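PDB 4O1N: superantigen-like protein from Staphylococcus aureus, which probably acts as a secreted virulence protease that cleaves host proteins, including collagens and the cytokines IL8, IL17A and IFN-gamma. Local coordinates for residues A[38-43]-A[82-87]; A[63-68]-A[102-107]; A[33-38]-A[147-152]. All coordinates share one frame; numbering follows the deposited sequence.

Contact 1: residues A[38-43]-A[82-87]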
loop_
_atom_site.group_PDB
_atom_site.type_symbol
_atom_site.label_atom_id
_atom_site.label_comp_id
_atom_site.label_asym_id
_atom_site.label_seq_id
_atom_site.Cartn_x
_atom_site.Cartn_y
_atom_site.Cartn_z
ATOM N N ARG A 38 -0.177 -7.484 -8.991
ATOM C CA ARG A 38 0.472 -7.932 -10.201
ATOM C C ARG A 38 1.529 -6.951 -10.574
ATOM O O ARG A 38 1.301 -5.757 -10.441
ATOM C CB ARG A 38 -0.544 -8.003 -11.344
ATOM C CG ARG A 38 -1.520 -9.175 -11.234
ATOM C CD ARG A 38 -0.836 -10.553 -11.248
ATOM N NE ARG A 38 -1.818 -11.648 -11.269
ATOM C CZ ARG A 38 -1.805 -12.669 -12.137
ATOM N NH1 ARG A 38 -0.828 -12.822 -13.043
ATOM N NH2 ARG A 38 -2.768 -13.581 -12.090
ATOM N N LYS A 39 2.633 -7.456 -11.125
ATOM C CA LYS A 39 3.766 -6.630 -11.592
ATOM C C LYS A 39 3.983 -6.683 -13.097
ATOM O O LYS A 39 3.633 -7.691 -13.731
ATOM C CB LYS A 39 5.034 -7.067 -10.900
ATOM C CG LYS A 39 4.823 -7.164 -9.401
ATOM C CD LYS A 39 6.113 -7.202 -8.590
ATOM C CE LYS A 39 5.791 -7.317 -7.103
ATOM N NZ LYS A 39 7.024 -7.436 -6.267
ATOM N N ASN A 40 4.561 -5.607 -13.648
ATOM C CA ASN A 40 4.791 -5.477 -15.099
ATOM C C ASN A 40 3.569 -5.674 -15.962
ATOM O O ASN A 40 3.622 -6.368 -16.959
ATOM C CB ASN A 40 5.865 -6.418 -15.556
ATOM C CG ASN A 40 7.155 -6.206 -14.790
ATOM O OD1 ASN A 40 8.035 -5.459 -15.223
ATOM N ND2 ASN A 40 7.271 -6.850 -13.642
ATOM N N VAL A 41 2.488 -5.025 -15.562
ATOM C CA VAL A 41 1.268 -5.002 -16.302
ATOM C C VAL A 41 1.195 -3.745 -17.157
ATOM O O VAL A 41 2.044 -2.876 -17.073
ATOM C CB VAL A 41 0.061 -5.055 -15.350
ATOM C CG1 VAL A 41 0.236 -6.191 -14.425
ATOM C CG2 VAL A 41 -0.132 -3.783 -14.513
ATOM N N THR A 42 0.158 -3.689 -17.974
ATOM C CA THR A 42 -0.127 -2.563 -18.813
ATOM C C THR A 42 -1.530 -2.124 -18.474
ATOM O O THR A 42 -2.379 -2.939 -18.283
ATOM C CB THR A 42 0.081 -2.928 -20.296
ATOM O OG1 THR A 42 1.492 -3.124 -20.495
ATOM C CG2 THR A 42 -0.391 -1.780 -21.266
ATOM N N GLY A 43 -1.738 -0.822 -18.330
ATOM C CA GLY A 43 -3.057 -0.270 -18.095
ATOM C C GLY A 43 -3.298 0.968 -18.943
ATOM O O GLY A 43 -2.348 1.526 -19.491
ATOM N N ASN A 82 4.891 -1.099 -18.025
ATOM C CA ASN A 82 5.874 -1.151 -16.917
ATOM C C ASN A 82 5.393 -0.499 -15.653
ATOM O O ASN A 82 6.088 0.326 -15.059
ATOM C CB ASN A 82 7.228 -0.534 -17.314
ATOM C CG ASN A 82 7.890 -1.235 -18.499
ATOM O OD1 ASN A 82 8.624 -0.605 -19.216
ATOM N ND2 ASN A 82 7.659 -2.523 -18.686
ATOM N N ILE A 83 4.185 -0.878 -15.262
ATOM C CA ILE A 83 3.581 -0.444 -14.002
ATOM C C ILE A 83 3.259 -1.699 -13.170
ATOM O O ILE A 83 3.071 -2.772 -13.710
ATOM C CB ILE A 83 2.314 0.424 -14.244
ATOM C CG1 ILE A 83 1.275 -0.322 -15.085
ATOM C CG2 ILE A 83 2.687 1.708 -14.979
ATOM C CD1 ILE A 83 -0.128 0.223 -14.936
ATOM N N ASP A 84 3.278 -1.557 -11.860
ATOM C CA ASP A 84 2.868 -2.608 -10.936
ATOM C C ASP A 84 1.636 -2.067 -10.256
ATOM O O ASP A 84 1.471 -0.865 -10.069
ATOM C CB ASP A 84 3.922 -2.870 -9.845
ATOM C CG ASP A 84 5.278 -3.332 -10.397
ATOM O OD1 ASP A 84 5.420 -3.598 -11.621
ATOM O OD2 ASP A 84 6.230 -3.436 -9.582
ATOM N N VAL A 85 0.831 -2.963 -9.776
ATOM C CA VAL A 85 -0.483 -2.628 -9.344
ATOM C C VAL A 85 -0.780 -3.349 -8.000
ATOM O O VAL A 85 -0.418 -4.526 -7.802
ATOM C CB VAL A 85 -1.392 -3.016 -10.522
ATOM C CG1 VAL A 85 -2.524 -3.921 -10.106
ATOM C CG2 VAL A 85 -1.893 -1.781 -11.224
ATOM N N PHE A 86 -1.387 -2.632 -7.067
ATOM C CA PHE A 86 -1.793 -3.174 -5.766
ATOM C C PHE A 86 -3.238 -2.731 -5.517
ATOM O O PHE A 86 -3.514 -1.563 -5.233
ATOM C CB PHE A 86 -0.865 -2.649 -4.675
ATOM C CG PHE A 86 -1.013 -3.338 -3.339
ATOM C CD1 PHE A 86 -0.129 -4.363 -2.972
ATOM C CD2 PHE A 86 -1.995 -2.951 -2.447
ATOM C CE1 PHE A 86 -0.248 -5.001 -1.763
ATOM C CE2 PHE A 86 -2.119 -3.575 -1.229
ATOM C CZ PHE A 86 -1.250 -4.596 -0.887
ATOM N N ILE A 87 -4.149 -3.684 -5.656
ATOM C CA ILE A 87 -5.566 -3.410 -5.858
ATOM C C ILE A 87 -6.393 -3.981 -4.717
ATOM O O ILE A 87 -6.269 -5.148 -4.366
ATOM C CB ILE A 87 -6.057 -4.064 -7.172
ATOM C CG1 ILE A 87 -5.596 -3.257 -8.379
ATOM C CG2 ILE A 87 -7.580 -4.139 -7.246
ATOM C CD1 ILE A 87 -5.694 -4.030 -9.676
#
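Val41 and Ile83 meet with their side chains at about a right angle, the valine laying its CG2 3.8 Å from CG1 of the isoleucine. Ile83 has CG1 between its backbone N and carbonyl carbon (chi1 57°), a rotamer that swings the ethyl arm across to the partner strand and brings Ile83 CD1 within 3.9 Å of Gly43 N. The same methyl of Val41 also faces Val85, CG2 to CG2 at 4.2 Å. Strand 51-58 covers this apolar patch, with Val58 on Val41 and Leu54 on Ile83.

The backbones pair in antiparallel fashion at Arg38 with Val85 and at Val41 with Ile83, but three steps on one side match two on the other, which makes a beta bulge. Here the chain turns a corner: strands 36-38 and 41-48 together form the sharply bent first strand of the OB fold, which closes the barrel on its fourth, 83-87. Past the corner, strand 41-43 runs at 85° to strand 83-87. Val41 N bonds to Ile83 O at 3.0 Å, whereas the return bond from Ile83 N to Val41 O is weak.

Asp84 serves the bulge itself. Asn40 N is badly angled for Ile83 O and instead gives an almost straight bond of 3.0 Å (171°) to Asp84 OD1, arriving from above the carboxylate plane. Ser107 OG is a second partner of that oxygen. Lys39 crosses the carboxylate obliquely with its aliphatic part, Lys39 CG lying 4.0 Å from Asp84 CG; its ammonium runs on past, and OD2 forms its salt bridge with Lys139.

Contact 2: residues A[63-68]-A[102-107]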
loop_
_atom_site.group_PDB
_atom_site.type_symbol
_atom_site.label_atom_id
_atom_site.label_comp_id
_atom_site.label_asym_id
_atom_site.label_seq_id
_atom_site.Cartn_x
_atom_site.Cartn_y
_atom_site.Cartn_z
ATOM N N SER A 63 -10.247 -4.318 -13.463
ATOM C CA SER A 63 -10.104 -3.316 -12.411
ATOM C C SER A 63 -10.073 -1.887 -12.911
ATOM O O SER A 63 -9.435 -1.572 -13.912
ATOM C CB SER A 63 -8.803 -3.561 -11.594
ATOM O OG SER A 63 -8.883 -4.735 -10.839
ATOM N N ARG A 64 -10.700 -1.014 -12.153
ATOM C CA ARG A 64 -10.604 0.416 -12.391
ATOM C C ARG A 64 -10.098 1.158 -11.131
ATOM O O ARG A 64 -10.731 1.154 -10.066
ATOM C CB ARG A 64 -11.952 0.937 -12.867
ATOM C CG ARG A 64 -11.960 2.388 -13.320
ATOM C CD ARG A 64 -12.620 3.250 -12.272
ATOM N NE ARG A 64 -13.848 3.842 -12.736
ATOM C CZ ARG A 64 -14.796 4.365 -11.961
ATOM N NH1 ARG A 64 -14.705 4.379 -10.642
ATOM N NH2 ARG A 64 -15.857 4.874 -12.540
ATOM N N ILE A 65 -8.932 1.793 -11.276
ATOM C CA ILE A 65 -8.214 2.386 -10.151
ATOM C C ILE A 65 -8.324 3.884 -10.211
ATOM O O ILE A 65 -7.872 4.469 -11.158
ATOM C CB ILE A 65 -6.730 2.000 -10.195
ATOM C CG1 ILE A 65 -6.606 0.480 -10.114
ATOM C CG2 ILE A 65 -5.956 2.643 -9.049
ATOM C CD1 ILE A 65 -5.197 -0.022 -10.284
ATOM N N THR A 66 -8.933 4.492 -9.200
ATOM C CA THR A 66 -9.026 5.931 -9.129
ATOM C C THR A 66 -7.688 6.547 -8.719
ATOM O O THR A 66 -7.035 6.074 -7.788
ATOM C CB THR A 66 -10.106 6.381 -8.127
ATOM O OG1 THR A 66 -11.345 5.708 -8.379
ATOM C CG2 THR A 66 -10.388 7.876 -8.227
ATOM N N LEU A 67 -7.298 7.610 -9.448
ATOM C CA LEU A 67 -6.085 8.394 -9.194
ATOM C C LEU A 67 -6.447 9.772 -8.664
ATOM O O LEU A 67 -7.067 10.566 -9.357
ATOM C CB LEU A 67 -5.263 8.559 -10.459
ATOM C CG LEU A 67 -5.004 7.267 -11.206
ATOM C CD1 LEU A 67 -4.433 7.550 -12.574
ATOM C CD2 LEU A 67 -4.056 6.366 -10.437
ATOM N N LEU A 68 -6.004 10.043 -7.442
ATOM C CA LEU A 68 -6.506 11.130 -6.617
ATOM C C LEU A 68 -5.426 12.130 -6.296
ATOM O O LEU A 68 -5.671 13.313 -6.280
ATOM C CB LEU A 68 -6.986 10.553 -5.280
ATOM C CG LEU A 68 -8.469 10.425 -4.955
ATOM C CD1 LEU A 68 -9.316 10.486 -6.218
ATOM C CD2 LEU A 68 -8.706 9.138 -4.170
ATOM N N GLY A 102 -5.536 4.235 -5.875
ATOM C CA GLY A 102 -4.078 4.367 -5.818
ATOM C C GLY A 102 -3.376 3.047 -6.051
ATOM O O GLY A 102 -3.822 2.219 -6.846
ATOM N N GLY A 103 -2.237 2.892 -5.391
ATOM C CA GLY A 103 -1.504 1.668 -5.440
ATOM C C GLY A 103 -0.908 1.322 -6.783
ATOM O O GLY A 103 -0.627 0.138 -7.035
ATOM N N VAL A 104 -0.695 2.330 -7.632
ATOM C CA VAL A 104 -0.018 2.127 -8.900
ATOM C C VAL A 104 1.369 2.705 -8.842
ATOM O O VAL A 104 1.523 3.862 -8.523
ATOM C CB VAL A 104 -0.737 2.824 -10.062
ATOM C CG1 VAL A 104 -0.129 2.379 -11.401
ATOM C CG2 VAL A 104 -2.218 2.530 -10.025
ATOM N N THR A 105 2.364 1.920 -9.209
ATOM C CA THR A 105 3.741 2.368 -9.182
ATOM C C THR A 105 4.503 1.959 -10.430
ATOM O O THR A 105 4.026 1.177 -11.241
ATOM C CB THR A 105 4.443 1.734 -7.984
ATOM O OG1 THR A 105 4.100 0.346 -7.924
ATOM C CG2 THR A 105 3.972 2.398 -6.702
ATOM N N LYS A 106 5.696 2.494 -10.589
ATOM C CA LYS A 106 6.538 2.111 -11.697
ATOM C C LYS A 106 7.156 0.799 -11.323
ATOM O O LYS A 106 7.605 0.636 -10.184
ATOM C CB LYS A 106 7.644 3.126 -11.936
ATOM C CG LYS A 106 7.155 4.503 -12.291
ATOM C CD LYS A 106 8.275 5.294 -12.966
ATOM C CE LYS A 106 7.920 6.774 -13.211
ATOM N NZ LYS A 106 8.662 7.664 -12.256
ATOM N N SER A 107 7.172 -0.110 -12.297
ATOM C CA SER A 107 7.872 -1.373 -12.208
ATOM C C SER A 107 9.346 -1.155 -11.975
ATOM O O SER A 107 9.878 -0.074 -12.192
ATOM C CB SER A 107 7.687 -2.172 -13.513
ATOM O OG SER A 107 6.351 -2.642 -13.644
#
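Ile65 receives the CG2 methyl of Val104 between two of its own branches: Val104 CG2 is 3.9 Å from Ile65 CG2 and equally far from Ile65 CD1, the two side chains crossing at a slant. Ile65 has CG1 anti to the carbonyl carbon (chi1 -60°), which leaves CG2 anti to the backbone N; besides meeting the valine, Ile65 CG2 comes to 3.1 Å from Gly102 O. Leu67 adds a looser touch to the valine methyl, its CD2 standing 4.3 Å from Val104 CG2.

Beside these apolar groups the two segments share one backbone bond, from Gly102 N to Thr66 O at 3.0 Å with an N-H...O angle of 160°. It follows on from the pairing of Thr66 and Arg64 with Ser100, and of Arg64 with Asn98, by which strand 61-66 runs parallel to strand 98-106. Gly102 and Gly103 then both take positive phi values, and the chain bends away from strand 61-66. Val104 therefore reaches Ile65 through its side chain alone, its backbone having left that partner.

Parallel pairing of the third and fifth strands is a hallmark of the five-stranded OB barrel, and Ile65 and Val104 belong to its buried interior. Leu54 of strand 51-58 touches both of them. Val85 and Ile87 of strand 83-87 pack on Ile65, and Phe75, just after helix 71-74, lies against Val104. Beyond the glycines, strand 98-106 continues along strand 83-87, where Thr105 and Asp84 pair through their backbones.

Contact 3: residues A[33-38]-A[147-152]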
loop_
_atom_site.group_PDB
_atom_site.type_symbol
_atom_site.label_atom_id
_atom_site.label_comp_id
_atom_site.label_asym_id
_atom_site.label_seq_id
_atom_site.Cartn_x
_atom_site.Cartn_y
_atom_site.Cartn_z
ATOM N N LYS A 33 -9.428 -7.342 3.612
ATOM C CA LYS A 33 -9.821 -7.548 2.251
ATOM C C LYS A 33 -8.673 -8.165 1.432
ATOM O O LYS A 33 -7.505 -7.809 1.596
ATOM C CB LYS A 33 -10.259 -6.244 1.616
ATOM C CG LYS A 33 -11.540 -5.639 2.153
ATOM C CD LYS A 33 -11.677 -4.222 1.599
ATOM C CE LYS A 33 -13.002 -3.546 1.940
ATOM N NZ LYS A 33 -14.115 -3.995 1.061
ATOM N N PRO A 34 -9.009 -9.084 0.523
ATOM C CA PRO A 34 -7.999 -9.658 -0.345
ATOM C C PRO A 34 -7.430 -8.645 -1.313
ATOM O O PRO A 34 -8.058 -7.632 -1.593
ATOM C CB PRO A 34 -8.754 -10.755 -1.107
ATOM C CG PRO A 34 -10.175 -10.393 -1.009
ATOM C CD PRO A 34 -10.350 -9.641 0.270
ATOM N N ILE A 35 -6.243 -8.953 -1.819
ATOM C CA ILE A 35 -5.473 -8.069 -2.646
ATOM C C ILE A 35 -5.206 -8.696 -3.982
ATOM O O ILE A 35 -4.831 -9.850 -4.045
ATOM C CB ILE A 35 -4.097 -7.820 -2.022
ATOM C CG1 ILE A 35 -4.251 -7.162 -0.655
ATOM C CG2 ILE A 35 -3.240 -6.936 -2.913
ATOM C CD1 ILE A 35 -4.938 -5.802 -0.668
ATOM N N LEU A 36 -5.375 -7.913 -5.042
ATOM C CA LEU A 36 -4.921 -8.301 -6.330
ATOM C C LEU A 36 -3.625 -7.518 -6.578
ATOM O O LEU A 36 -3.620 -6.271 -6.699
ATOM C CB LEU A 36 -5.982 -7.982 -7.389
ATOM C CG LEU A 36 -5.478 -8.121 -8.827
ATOM C CD1 LEU A 36 -5.043 -9.568 -9.033
ATOM C CD2 LEU A 36 -6.536 -7.741 -9.835
ATOM N N GLU A 37 -2.539 -8.263 -6.683
ATOM C CA GLU A 37 -1.208 -7.709 -6.764
ATOM C C GLU A 37 -0.495 -8.315 -7.996
ATOM O O GLU A 37 -0.258 -9.518 -8.025
ATOM C CB GLU A 37 -0.461 -8.035 -5.482
ATOM C CG GLU A 37 0.969 -7.531 -5.453
ATOM C CD GLU A 37 1.683 -7.868 -4.153
ATOM O OE1 GLU A 37 2.848 -7.521 -3.979
ATOM O OE2 GLU A 37 1.080 -8.492 -3.301
ATOM N N ARG A 38 -0.177 -7.484 -8.991
ATOM C CA ARG A 38 0.472 -7.932 -10.201
ATOM C C ARG A 38 1.529 -6.951 -10.574
ATOM O O ARG A 38 1.301 -5.757 -10.441
ATOM C CB ARG A 38 -0.544 -8.003 -11.344
ATOM C CG ARG A 38 -1.520 -9.175 -11.234
ATOM C CD ARG A 38 -0.836 -10.553 -11.248
ATOM N NE ARG A 38 -1.818 -11.648 -11.269
ATOM C CZ ARG A 38 -1.805 -12.669 -12.137
ATOM N NH1 ARG A 38 -0.828 -12.822 -13.043
ATOM N NH2 ARG A 38 -2.768 -13.581 -12.090
ATOM N N LEU A 147 2.429 -0.518 1.738
ATOM C CA LEU A 147 3.116 -0.583 3.026
ATOM C C LEU A 147 2.119 -0.531 4.144
ATOM O O LEU A 147 2.196 -1.319 5.078
ATOM C CB LEU A 147 4.103 0.565 3.176
ATOM C CG LEU A 147 5.389 0.385 2.380
ATOM C CD1 LEU A 147 6.185 1.675 2.342
ATOM C CD2 LEU A 147 6.219 -0.700 3.009
ATOM N N ASP A 148 1.166 0.388 4.042
ATOM C CA ASP A 148 0.099 0.480 5.039
ATOM C C ASP A 148 -0.649 -0.843 5.214
ATOM O O ASP A 148 -0.751 -1.381 6.336
ATOM C CB ASP A 148 -0.893 1.569 4.666
ATOM C CG ASP A 148 -2.063 1.620 5.603
ATOM O OD1 ASP A 148 -1.795 1.710 6.826
ATOM O OD2 ASP A 148 -3.226 1.540 5.121
ATOM N N TYR A 149 -1.136 -1.389 4.102
ATOM C CA TYR A 149 -1.888 -2.622 4.163
ATOM C C TYR A 149 -1.038 -3.706 4.783
ATOM O O TYR A 149 -1.466 -4.306 5.736
ATOM C CB TYR A 149 -2.424 -3.071 2.789
ATOM C CG TYR A 149 -3.300 -4.328 2.860
ATOM C CD1 TYR A 149 -4.685 -4.251 2.992
ATOM C CD2 TYR A 149 -2.717 -5.597 2.839
ATOM C CE1 TYR A 149 -5.455 -5.387 3.094
ATOM C CE2 TYR A 149 -3.473 -6.750 2.948
ATOM C CZ TYR A 149 -4.834 -6.641 3.066
ATOM O OH TYR A 149 -5.565 -7.801 3.147
ATOM N N ARG A 150 0.166 -3.931 4.273
ATOM C CA ARG A 150 0.949 -5.117 4.673
ATOM C C ARG A 150 1.419 -5.048 6.112
ATOM O O ARG A 150 1.510 -6.087 6.772
ATOM C CB ARG A 150 2.129 -5.336 3.750
ATOM C CG ARG A 150 1.711 -5.565 2.295
ATOM C CD ARG A 150 1.858 -7.010 1.822
ATOM N NE ARG A 150 0.627 -7.765 1.844
ATOM C CZ ARG A 150 -0.002 -8.295 0.792
ATOM N NH1 ARG A 150 0.427 -8.154 -0.446
ATOM N NH2 ARG A 150 -1.094 -8.990 0.989
ATOM N N LEU A 151 1.699 -3.836 6.612
ATOM C CA LEU A 151 2.138 -3.705 7.999
ATOM C C LEU A 151 0.939 -3.969 8.882
ATOM O O LEU A 151 1.064 -4.657 9.891
ATOM C CB LEU A 151 2.722 -2.334 8.260
ATOM C CG LEU A 151 4.025 -2.119 7.496
ATOM C CD1 LEU A 151 4.402 -0.640 7.361
ATOM C CD2 LEU A 151 5.146 -2.859 8.191
ATOM N N ARG A 152 -0.231 -3.459 8.496
ATOM C CA ARG A 152 -1.397 -3.669 9.339
ATOM C C ARG A 152 -1.800 -5.124 9.341
ATOM O O ARG A 152 -2.148 -5.675 10.389
ATOM C CB ARG A 152 -2.556 -2.792 8.933
ATOM C CG ARG A 152 -2.296 -1.316 9.160
ATOM C CD ARG A 152 -3.586 -0.492 9.153
ATOM N NE ARG A 152 -3.345 0.898 8.728
ATOM C CZ ARG A 152 -4.068 1.961 9.085
ATOM N NH1 ARG A 152 -5.106 1.851 9.891
ATOM N NH2 ARG A 152 -3.745 3.154 8.620
HETATM O O HOH W 1 2.911 -7.047 -1.216
#
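Tyr149 offers one ring face to Ile35, and the two side chains reach toward each other tip to tip. From CB, the tyrosine sends CG anti to its backbone N (chi1 -176°), a direction that takes the ring straight off the helix toward segment 33-38. At the root of the ring, Tyr149 CG is 4.2 Å from Ile35 CD1. That methyl sits over the ring centre, 3.8 Å from the Tyr149 centroid and only 9° off the normal, a well-formed CH-pi contact. Farther out, Tyr149 CE2 lies 3.7 Å from Ile35 CG1, so both carbons of the ethyl arm, CG1 and CD1, rest on the same ring. At the tip, Tyr149 OH donates to Lys33 O; the modelled length of 2.5 Å is very short, and its exact value should be treated with caution. The side chain of Lys33 heads elsewhere, its NZ bonding to Arg89 O.

The contact spans the two domains of the staphylococcal and streptococcal toxin fold: helix 144-159 of the C-terminal beta-grasp domain packs here against the start of the N-terminal OB domain. Helix 24-31 extends the interface, with Tyr31 against Tyr149.

One residue on, Arg150 bends at chi2 and chi3 to bring its guanidinium back to the strand. Its NH1 makes a salt bridge of 2.9 Å with OE2 of Glu37, whose extended chain delivers the carboxylate to the guanidinium edge with the two planes 32° apart. A water closes the pair from the other oxygen, giving a hydrogen to Glu37 OE1 and accepting one from Arg150 NH1, each at 2.8 Å. Arg150 NE is held in turn by Glu153.

Overall arrangement
Contacts 1 and 2 belong to the same OB barrel, their centres about 8 Å apart. Strands 83-87 and 98-106 run side by side between them: Phe86 N lies 2.9 Å from Gly103 O, a probable hydrogen bond. Contact 3 links this barrel to the beta-grasp domain; its centre is about 14 Å from that of contact 1 and 13 Å from that of contact 2. Arg38 is common to contacts 1 and 3, Ile87 N and Leu36 O join them at 2.8 Å, probably as a hydrogen bond, and Phe86 bridges them by packing on both Ile35 and Arg150, its CE2 3.6 Å from Ile35 CD1. No catalytic residue or ligand site is known in any of the three, which join parts of the fold.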